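Side-chain contacts in mandelate racemase/muconate lactonizing protein (Alicyclobacillus acidocaldarius LAA1, PDB 3QLD), which has no established function here but belongs to the enolase superfamily, joining an enolase-type N-terminal domain to a TIM-barrel-like C-terminal domain: residues A179-V184 against D213-Q218; Q155-A160 against R166-K171; G199-R202 against P207-R210; F230-L235 against T241-D246. All coordinates share one frame; numbering follows the deposited sequence.

Interaction 1 of 4, residues A179-V184 against D213-Q218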
# COMPACT_ATOMS: atom_id res chain seq x y z
N ALA A 179 16.60 -29.62 -10.70
CA ALA A 179 16.44 -31.09 -10.52
C ALA A 179 14.96 -31.55 -10.50
O ALA A 179 14.54 -32.51 -11.22
CB ALA A 179 17.20 -31.55 -9.28
N ALA A 180 14.16 -30.84 -9.71
CA ALA A 180 12.73 -31.08 -9.68
C ALA A 180 12.11 -30.89 -11.05
O ALA A 180 11.37 -31.79 -11.50
CB ALA A 180 12.03 -30.17 -8.63
N ILE A 181 12.33 -29.73 -11.69
CA ILE A 181 11.71 -29.44 -12.99
C ILE A 181 12.13 -30.42 -14.10
O ILE A 181 11.27 -30.87 -14.86
CB ILE A 181 11.94 -27.95 -13.46
CG1 ILE A 181 11.34 -26.97 -12.44
CG2 ILE A 181 11.39 -27.75 -14.90
CD1 ILE A 181 11.85 -25.52 -12.56
N LYS A 182 13.42 -30.69 -14.18
CA LYS A 182 13.99 -31.70 -15.14
C LYS A 182 13.23 -33.05 -15.02
O LYS A 182 12.70 -33.57 -16.02
CB LYS A 182 15.50 -31.83 -14.93
CG LYS A 182 16.34 -32.83 -15.83
CD LYS A 182 17.83 -32.82 -15.41
CE LYS A 182 18.14 -33.71 -14.18
NZ LYS A 182 19.19 -33.22 -13.18
N ALA A 183 13.11 -33.54 -13.78
CA ALA A 183 12.45 -34.82 -13.48
C ALA A 183 10.99 -34.80 -13.85
O ALA A 183 10.48 -35.74 -14.52
CB ALA A 183 12.66 -35.21 -12.00
N VAL A 184 10.30 -33.72 -13.50
CA VAL A 184 8.92 -33.66 -13.84
C VAL A 184 8.69 -33.57 -15.34
O VAL A 184 7.84 -34.29 -15.89
CB VAL A 184 8.21 -32.59 -13.03
CG1 VAL A 184 6.78 -32.48 -13.43
CG2 VAL A 184 8.39 -32.93 -11.55
N ASP A 213 15.05 -22.47 -19.09
CA ASP A 213 14.39 -22.32 -20.38
C ASP A 213 14.33 -23.65 -21.14
O ASP A 213 13.48 -23.81 -22.02
CB ASP A 213 15.20 -21.32 -21.24
CG ASP A 213 14.92 -19.86 -20.88
OD1 ASP A 213 13.99 -19.58 -20.08
OD2 ASP A 213 15.67 -19.00 -21.39
N ALA A 214 15.20 -24.57 -20.78
CA ALA A 214 15.25 -25.85 -21.54
C ALA A 214 13.96 -26.69 -21.33
O ALA A 214 13.68 -27.59 -22.14
CB ALA A 214 16.48 -26.61 -21.20
N TYR A 215 13.17 -26.37 -20.28
CA TYR A 215 12.01 -27.19 -19.90
C TYR A 215 10.65 -26.74 -20.29
O TYR A 215 9.65 -27.40 -19.89
CB TYR A 215 12.10 -27.52 -18.39
CG TYR A 215 13.45 -28.03 -18.04
CD1 TYR A 215 13.90 -29.26 -18.54
CD2 TYR A 215 14.33 -27.30 -17.26
CE1 TYR A 215 15.19 -29.73 -18.25
CE2 TYR A 215 15.59 -27.74 -16.99
CZ TYR A 215 16.02 -28.97 -17.49
OH TYR A 215 17.30 -29.43 -17.20
N ASP A 216 10.60 -25.61 -21.02
CA ASP A 216 9.38 -25.06 -21.57
C ASP A 216 8.25 -24.83 -20.53
O ASP A 216 7.13 -25.23 -20.75
CB ASP A 216 8.90 -25.92 -22.77
CG ASP A 216 10.01 -26.13 -23.82
OD1 ASP A 216 11.09 -25.46 -23.78
OD2 ASP A 216 9.78 -27.00 -24.70
N LEU A 217 8.61 -24.18 -19.40
CA LEU A 217 7.63 -23.77 -18.36
C LEU A 217 6.66 -22.82 -18.96
O LEU A 217 7.04 -22.01 -19.78
CB LEU A 217 8.40 -23.10 -17.19
CG LEU A 217 9.37 -23.96 -16.41
CD1 LEU A 217 10.23 -23.12 -15.47
CD2 LEU A 217 8.60 -25.05 -15.60
N GLN A 218 5.43 -22.87 -18.53
CA GLN A 218 4.44 -21.90 -18.94
C GLN A 218 4.82 -20.47 -18.44
O GLN A 218 4.56 -19.48 -19.13
CB GLN A 218 3.10 -22.34 -18.38
CG GLN A 218 1.94 -21.61 -18.93
CD GLN A 218 0.64 -22.14 -18.37
OE1 GLN A 218 0.18 -21.70 -17.30
NE2 GLN A 218 0.08 -23.15 -19.02

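Interaction 2 of 4, residues Q155-A160 against R166-K171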
# COMPACT_ATOMS: atom_id res chain seq x y z
N GLN A 155 5.88 -38.17 -6.45
CA GLN A 155 4.68 -38.77 -5.92
C GLN A 155 3.57 -37.74 -5.87
O GLN A 155 2.45 -38.06 -6.27
CB GLN A 155 4.96 -39.38 -4.56
CG GLN A 155 6.08 -40.45 -4.63
CD GLN A 155 6.58 -40.93 -3.23
OE1 GLN A 155 5.79 -41.09 -2.27
NE2 GLN A 155 7.89 -41.18 -3.13
N SER A 156 3.86 -36.50 -5.44
CA SER A 156 2.85 -35.44 -5.44
C SER A 156 2.36 -35.15 -6.84
O SER A 156 1.15 -34.99 -7.02
CB SER A 156 3.41 -34.14 -4.83
OG SER A 156 3.67 -34.35 -3.45
N VAL A 157 3.27 -35.05 -7.82
CA VAL A 157 2.89 -34.83 -9.24
C VAL A 157 1.95 -35.89 -9.84
O VAL A 157 0.92 -35.58 -10.46
CB VAL A 157 4.10 -34.74 -10.14
CG1 VAL A 157 3.66 -34.25 -11.54
CG2 VAL A 157 5.23 -33.78 -9.51
N ASP A 158 2.34 -37.13 -9.70
CA ASP A 158 1.49 -38.28 -10.09
C ASP A 158 0.08 -38.18 -9.51
O ASP A 158 -0.91 -38.32 -10.26
CB ASP A 158 2.15 -39.57 -9.61
CG ASP A 158 3.42 -39.89 -10.38
OD1 ASP A 158 3.66 -39.27 -11.45
OD2 ASP A 158 4.18 -40.79 -9.95
N ALA A 159 0.01 -37.86 -8.20
CA ALA A 159 -1.26 -37.74 -7.47
C ALA A 159 -2.11 -36.63 -8.06
O ALA A 159 -3.31 -36.83 -8.28
CB ALA A 159 -1.02 -37.52 -5.98
N ALA A 160 -1.48 -35.49 -8.39
CA ALA A 160 -2.22 -34.41 -9.02
C ALA A 160 -2.70 -34.83 -10.39
O ALA A 160 -3.81 -34.51 -10.82
CB ALA A 160 -1.36 -33.12 -9.13
N ARG A 166 -4.89 -29.92 -14.80
CA ARG A 166 -4.41 -29.72 -16.16
C ARG A 166 -3.10 -28.91 -16.18
O ARG A 166 -2.53 -28.62 -17.24
CB ARG A 166 -5.50 -29.06 -16.99
CG ARG A 166 -6.76 -29.99 -17.17
CD ARG A 166 -6.41 -31.31 -17.94
NE ARG A 166 -7.65 -31.89 -18.50
CZ ARG A 166 -8.48 -31.23 -19.32
NH1 ARG A 166 -8.20 -30.00 -19.68
NH2 ARG A 166 -9.59 -31.80 -19.77
N ARG A 167 -2.63 -28.56 -14.98
CA ARG A 167 -1.32 -27.87 -14.83
C ARG A 167 -0.76 -28.27 -13.53
O ARG A 167 -1.52 -28.44 -12.54
CB ARG A 167 -1.51 -26.35 -14.86
CG ARG A 167 -0.19 -25.55 -15.05
CD ARG A 167 -0.39 -24.03 -15.18
NE ARG A 167 -1.00 -23.47 -13.97
CZ ARG A 167 -1.72 -22.34 -13.99
NH1 ARG A 167 -1.81 -21.64 -15.11
NH2 ARG A 167 -2.29 -21.86 -12.89
N VAL A 168 0.56 -28.38 -13.44
CA VAL A 168 1.14 -28.34 -12.11
C VAL A 168 2.02 -27.09 -11.95
O VAL A 168 2.75 -26.73 -12.90
CB VAL A 168 1.99 -29.60 -11.71
CG1 VAL A 168 1.06 -30.85 -11.59
CG2 VAL A 168 3.18 -29.83 -12.67
N LYS A 169 2.00 -26.49 -10.75
CA LYS A 169 2.91 -25.32 -10.46
C LYS A 169 3.81 -25.72 -9.31
O LYS A 169 3.35 -25.99 -8.17
CB LYS A 169 2.11 -24.04 -10.14
CG LYS A 169 3.00 -22.77 -9.85
CD LYS A 169 2.17 -21.49 -9.89
CE LYS A 169 0.93 -21.53 -8.97
NZ LYS A 169 0.59 -20.21 -8.32
N LEU A 170 5.09 -25.83 -9.60
CA LEU A 170 6.05 -26.25 -8.67
C LEU A 170 6.69 -25.08 -7.91
O LEU A 170 7.19 -24.13 -8.54
CB LEU A 170 7.19 -26.92 -9.43
CG LEU A 170 6.78 -28.05 -10.38
CD1 LEU A 170 8.09 -28.75 -10.68
CD2 LEU A 170 5.84 -29.00 -9.59
N LYS A 171 6.76 -25.19 -6.58
CA LYS A 171 7.52 -24.20 -5.79
C LYS A 171 8.98 -24.45 -6.00
O LYS A 171 9.43 -25.60 -5.97
CB LYS A 171 7.14 -24.30 -4.30
CG LYS A 171 5.71 -23.91 -4.06
CD LYS A 171 5.54 -22.37 -4.04
CE LYS A 171 4.04 -21.99 -3.99
NZ LYS A 171 3.81 -20.76 -3.18

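Interaction 3 of 4, residues G199-R202 against P207-R210. With SO4 (sulfate ion), chain F.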
# COMPACT_ATOMS: atom_id res chain seq x y z
N GLY A 199 9.80 -14.95 -4.88
CA GLY A 199 10.85 -13.95 -4.60
C GLY A 199 12.19 -14.41 -4.04
O GLY A 199 12.96 -13.61 -3.48
N SER A 200 12.51 -15.67 -4.27
CA SER A 200 13.61 -16.31 -3.66
C SER A 200 14.90 -16.11 -4.44
O SER A 200 15.96 -16.44 -3.95
CB SER A 200 13.24 -17.81 -3.45
OG SER A 200 13.20 -18.56 -4.66
N TYR A 201 14.82 -15.62 -5.70
CA TYR A 201 16.02 -15.35 -6.51
C TYR A 201 16.47 -13.86 -6.42
O TYR A 201 15.69 -12.94 -6.05
CB TYR A 201 15.82 -15.74 -7.99
CG TYR A 201 15.58 -17.24 -8.13
CD1 TYR A 201 16.64 -18.11 -8.48
CD2 TYR A 201 14.36 -17.76 -7.82
CE1 TYR A 201 16.42 -19.54 -8.63
CE2 TYR A 201 14.11 -19.20 -7.93
CZ TYR A 201 15.15 -20.06 -8.30
OH TYR A 201 14.86 -21.40 -8.36
N ARG A 202 17.71 -13.66 -6.81
CA ARG A 202 18.35 -12.35 -6.86
C ARG A 202 18.97 -12.19 -8.24
O ARG A 202 19.16 -13.17 -8.96
CB ARG A 202 19.46 -12.31 -5.79
CG ARG A 202 18.92 -12.40 -4.34
CD ARG A 202 17.95 -11.27 -3.98
NE ARG A 202 17.46 -11.46 -2.61
CZ ARG A 202 16.45 -12.25 -2.25
NH1 ARG A 202 15.73 -12.92 -3.15
NH2 ARG A 202 16.16 -12.34 -0.95
N PRO A 207 21.84 -16.86 -14.17
CA PRO A 207 22.29 -18.03 -14.94
C PRO A 207 21.48 -19.31 -14.61
O PRO A 207 21.14 -20.08 -15.50
CB PRO A 207 23.76 -18.15 -14.53
CG PRO A 207 24.16 -16.67 -14.32
CD PRO A 207 22.99 -16.22 -13.48
N VAL A 208 21.13 -19.52 -13.34
CA VAL A 208 20.30 -20.66 -12.94
C VAL A 208 18.93 -20.65 -13.53
O VAL A 208 18.39 -21.69 -13.96
CB VAL A 208 20.22 -20.75 -11.33
CG1 VAL A 208 18.99 -21.55 -10.86
CG2 VAL A 208 21.52 -21.35 -10.78
N LEU A 209 18.30 -19.47 -13.53
CA LEU A 209 16.97 -19.35 -14.06
C LEU A 209 16.98 -19.56 -15.58
O LEU A 209 16.04 -20.11 -16.18
CB LEU A 209 16.40 -17.95 -13.75
CG LEU A 209 15.96 -17.80 -12.27
CD1 LEU A 209 15.56 -16.30 -11.93
CD2 LEU A 209 14.75 -18.69 -11.97
N ARG A 210 18.04 -19.09 -16.21
CA ARG A 210 18.15 -19.24 -17.67
C ARG A 210 18.26 -20.74 -18.07
O ARG A 210 17.76 -21.15 -19.11
CB ARG A 210 19.37 -18.48 -18.16
CG ARG A 210 19.80 -18.80 -19.70
CD ARG A 210 18.84 -18.32 -20.85
NE ARG A 210 19.49 -18.61 -22.15
CZ ARG A 210 18.92 -19.25 -23.18
NH1 ARG A 210 17.64 -19.67 -23.13
NH2 ARG A 210 19.64 -19.46 -24.30
S SO4 F . 17.04 -21.07 -26.64
O1 SO4 F . 16.31 -21.21 -25.36
O2 SO4 F . 18.01 -22.17 -26.76
O3 SO4 F . 16.07 -21.05 -27.72
O4 SO4 F . 17.75 -19.80 -26.61

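Interaction 4 of 4, residues F230-L235 against T241-D246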
# COMPACT_ATOMS: atom_id res chain seq x y z
N PHE A 230 14.08 -2.45 -12.72
CA PHE A 230 15.04 -2.64 -13.78
C PHE A 230 15.74 -3.97 -13.71
O PHE A 230 16.06 -4.50 -14.77
CB PHE A 230 16.01 -1.46 -13.92
CG PHE A 230 15.50 -0.47 -14.90
CD1 PHE A 230 14.90 0.69 -14.48
CD2 PHE A 230 15.49 -0.79 -16.27
CE1 PHE A 230 14.37 1.58 -15.42
CE2 PHE A 230 14.98 0.07 -17.21
CZ PHE A 230 14.41 1.27 -16.79
N ASP A 231 15.93 -4.51 -12.50
CA ASP A 231 16.46 -5.88 -12.34
C ASP A 231 15.49 -6.85 -12.97
O ASP A 231 15.91 -7.82 -13.62
CB ASP A 231 16.65 -6.25 -10.82
CG ASP A 231 17.90 -5.49 -10.16
OD1 ASP A 231 18.69 -4.87 -10.88
OD2 ASP A 231 18.09 -5.58 -8.94
N LEU A 232 14.21 -6.63 -12.75
CA LEU A 232 13.19 -7.49 -13.36
C LEU A 232 13.19 -7.42 -14.92
O LEU A 232 13.08 -8.43 -15.65
CB LEU A 232 11.85 -7.17 -12.76
CG LEU A 232 10.81 -8.25 -13.13
CD1 LEU A 232 11.24 -9.66 -12.54
CD2 LEU A 232 9.50 -7.82 -12.56
N ALA A 233 13.25 -6.19 -15.43
CA ALA A 233 13.27 -5.97 -16.87
C ALA A 233 14.45 -6.66 -17.49
O ALA A 233 14.33 -7.31 -18.56
CB ALA A 233 13.33 -4.44 -17.17
N LYS A 234 15.62 -6.52 -16.86
CA LYS A 234 16.81 -7.21 -17.36
C LYS A 234 16.70 -8.71 -17.26
O LYS A 234 17.17 -9.42 -18.12
CB LYS A 234 17.99 -6.76 -16.53
CG LYS A 234 19.32 -7.23 -16.97
CD LYS A 234 20.40 -6.73 -15.98
CE LYS A 234 20.91 -5.36 -16.39
NZ LYS A 234 19.89 -4.29 -16.29
N LEU A 235 16.09 -9.22 -16.18
CA LEU A 235 15.96 -10.67 -16.10
C LEU A 235 15.01 -11.18 -17.18
O LEU A 235 15.31 -12.16 -17.85
CB LEU A 235 15.50 -11.08 -14.68
CG LEU A 235 15.20 -12.58 -14.54
CD1 LEU A 235 16.51 -13.40 -14.57
CD2 LEU A 235 14.47 -12.80 -13.18
N THR A 241 11.64 -18.07 -21.17
CA THR A 241 10.42 -18.38 -20.36
C THR A 241 9.71 -17.08 -19.90
O THR A 241 10.39 -16.16 -19.40
CB THR A 241 10.83 -19.19 -19.14
OG1 THR A 241 11.61 -20.32 -19.57
CG2 THR A 241 9.58 -19.66 -18.18
N PRO A 242 8.38 -17.00 -20.03
CA PRO A 242 7.69 -15.82 -19.55
C PRO A 242 7.83 -15.71 -18.01
O PRO A 242 7.78 -16.72 -17.29
CB PRO A 242 6.22 -16.14 -19.87
CG PRO A 242 6.31 -17.06 -21.06
CD PRO A 242 7.41 -17.95 -20.64
N VAL A 243 8.01 -14.46 -17.56
CA VAL A 243 7.85 -14.18 -16.12
C VAL A 243 6.39 -13.86 -15.87
O VAL A 243 5.77 -13.17 -16.65
CB VAL A 243 8.74 -12.96 -15.69
CG1 VAL A 243 8.38 -12.53 -14.26
CG2 VAL A 243 10.20 -13.38 -15.81
N CYS A 244 5.86 -14.34 -14.73
CA CYS A 244 4.51 -14.03 -14.28
C CYS A 244 4.60 -13.19 -13.01
O CYS A 244 5.40 -13.50 -12.14
CB CYS A 244 3.82 -15.32 -13.90
SG CYS A 244 2.11 -15.04 -13.34
N LEU A 245 3.81 -12.12 -12.93
CA LEU A 245 3.78 -11.35 -11.70
C LEU A 245 2.40 -11.53 -11.06
O LEU A 245 1.37 -11.57 -11.76
CB LEU A 245 4.06 -9.86 -11.95
CG LEU A 245 5.44 -9.61 -12.57
CD1 LEU A 245 5.58 -8.05 -12.79
CD2 LEU A 245 6.56 -10.11 -11.73
N ASP A 246 2.40 -11.59 -9.73
CA ASP A 246 1.15 -11.67 -8.94
C ASP A 246 1.21 -10.35 -8.11
O ASP A 246 0.69 -9.35 -8.58
CB ASP A 246 1.14 -12.98 -8.13
CG ASP A 246 0.06 -13.08 -7.07
OD1 ASP A 246 -0.82 -12.22 -6.99
OD2 ASP A 246 0.11 -14.05 -6.30

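Interaction 1 of 4, residues A179-V184 against D213-Q218
The ring of Y215 lies against one turn of helix 178-187, and K182 and I181 touch it in different ways. K182 approaches over a face: its CA stands 4.2 Å from the ring centroid, 23° off the normal, in a CH-pi contact displaced toward the rim. The lysine side chain runs alongside the tyrosine in the same direction, K182 CB coming 3.8 Å from Y215 OH, before its end leads away. I181 works from the other end of the tyrosine, its CG2 3.6 Å from Y215 CB. With chi1 of -60°, I181 CG2 is anti to the backbone N, and this branch also meets L217 CD2 at 3.9 Å, the isoleucine and leucine chains crossing at about a right angle. Further out, A214 CB backs the opposite face of the ring, and Y215 OH makes a weak hydrogen bond to R178 NE, while R185 NE bonds to Y215 O. No hydrogen bond joins the segments; the contact depends on apolar fit. In the TIM-barrel-like domain it ties outer helix 178-187 to the loop leading from helix 206-211 into strand 220-221, with L217 resting on strand 192-196 and A180 and V184 turned to helix 150-162.

Interaction 2 of 4, residues Q155-A160 against R166-K171
No flat group enters the meeting of V157 and A160 with V168, which is made by methyl groups alone; the guanidinium of R167 projects from the other side of the strand, where it has a cation-pi contact with W295 and a salt bridge to D323. On the helix side, V168 CG1 serves both partners, at 4.1 Å from A160 CB and 4.3 Å from V157 CG1. With chi1 of -67°, V168 CG1 is anti to the carbonyl carbon, which turns this branch to A160 and V157. These separations are those of ordinary, unstrained methyl packing. Here the contact closes a beta-alpha-beta crossover, strand 137-144, helix 150-162, strand 167-171, the repeating element of a TIM barrel: the helix lies outside and the parallel strand forms part of the wall. Alternation along the strand sends V168 to the helix and R167 and K169 inward, K169 NZ reaching carboxylates of both D323 and E221 while K171 pairs with D196, in the Lys-x-Lys pattern familiar at the end of this strand in relatives. The helical partners also press on the preceding strand, V157 on L144 and A160 on A142, while V168 is hydrogen-bonded through its backbone to A192 and A194 of strand 192-196.

Interaction 3 of 4, residues G199-R202 against P207-R210
Y201 presents its ring broadside to L209 and its rim to V208, so two adjacent residues of helix 206-211 meet the same ring from different directions. L209 CD2 sits over the middle of one ring face, 3.8 Å from the centroid and only 9° off the normal, a well-centred CH-pi contact. L209 CD1 reaches back to the root of the ring, 3.9 Å from Y201 CG, so both methyls lie on the same face, one over the centre and one over the CB end. V208 crosses the tyrosine at about a right angle: its CG1, anti to the backbone N (chi1 159°), comes to the edge near the ring plane, 4.0 Å from Y201 CE1. Y201 OH is hydrogen-bonded to D177 OD2. Behind the tyrosine, R202 folds back and its NH1 bonds to G199 O and to Y201 O, both at 2.9 Å; it stands well above the carbonyl plane of Y201, not on a lone pair, but is tilted only modestly from that of G199. Across the helix turn, R210 grips a sulfate ion with two nitrogens, each at 3.0 Å: NH1 to O1, nearly straight at 174°, and NH2 to O4, more bent; NH1 also pairs with D213. The chemistry divides: on the barrel rim, CH-pi and dispersion forces hold the loop after strand 192-196 to helix 206-211, whereas the charge of R210 holds an anion probably from the crystallisation liquor.

Interaction 4 of 4, residues F230-L235 against T241-D246
L232, on a turn of helix 229-238, faces V243 and L245, two residues apart on the extended strand 243-245, with 9.0 Å between L232 CA and V243 CA and no hydrogen bond across the gap. Side chains alone fill that separation. L232 and L245 reach toward each other tip to tip, L232 CD2 lying 3.8 Å from L245 CD2 and nearly as close to L245 CD1, so one methyl of the helix meets both ends of the strand leucine's fork. The second branch turns the other way along the strand, L232 CD1 approaching V243 CG1 at a looser 4.4 Å. A chi1 of -167° carries L232 CG anti to its backbone nitrogen, and chi2 of 62° then sets CD2 toward L245 and CD1 toward V243. Beyond the pair, L245 leans on T258 of helix 252-261. Q236 fastens the connection with polar bonds, OE1 to V243 N and NE2 to T241 O. C244, between the two apolar residues, turns the other way, to F219 and strand 266-269. Parallel strands 220-221 and 243-245 joined through helix 229-238, which packs on the outer side of the sheet, make a beta-alpha-beta crossover, the recurring unit of a TIM barrel.

How the interactions relate
All four contacts belong to one barrel-like domain and follow its wall. Interactions 2 and 4 repeat the same helix-on-strand theme on the same sheet, with centres 24 Å apart, while interaction 1 lies between and touches both. V184 CG2 packs 3.9 Å from V157 CG2 of interaction 2, and Q218 OE1 probably bonds to R167 NH1 at 3.0 Å; toward interaction 4, L217 CB meets T241 CG2 at 3.8 Å, and D213 OD1 lies 2.5 Å from T241 OG1, a probable hydrogen bond. Interaction 3 is nested in the chain between the segments of interaction 1 and abuts interaction 4 through L209 CD1 and L235 CD2, 3.9 Å apart.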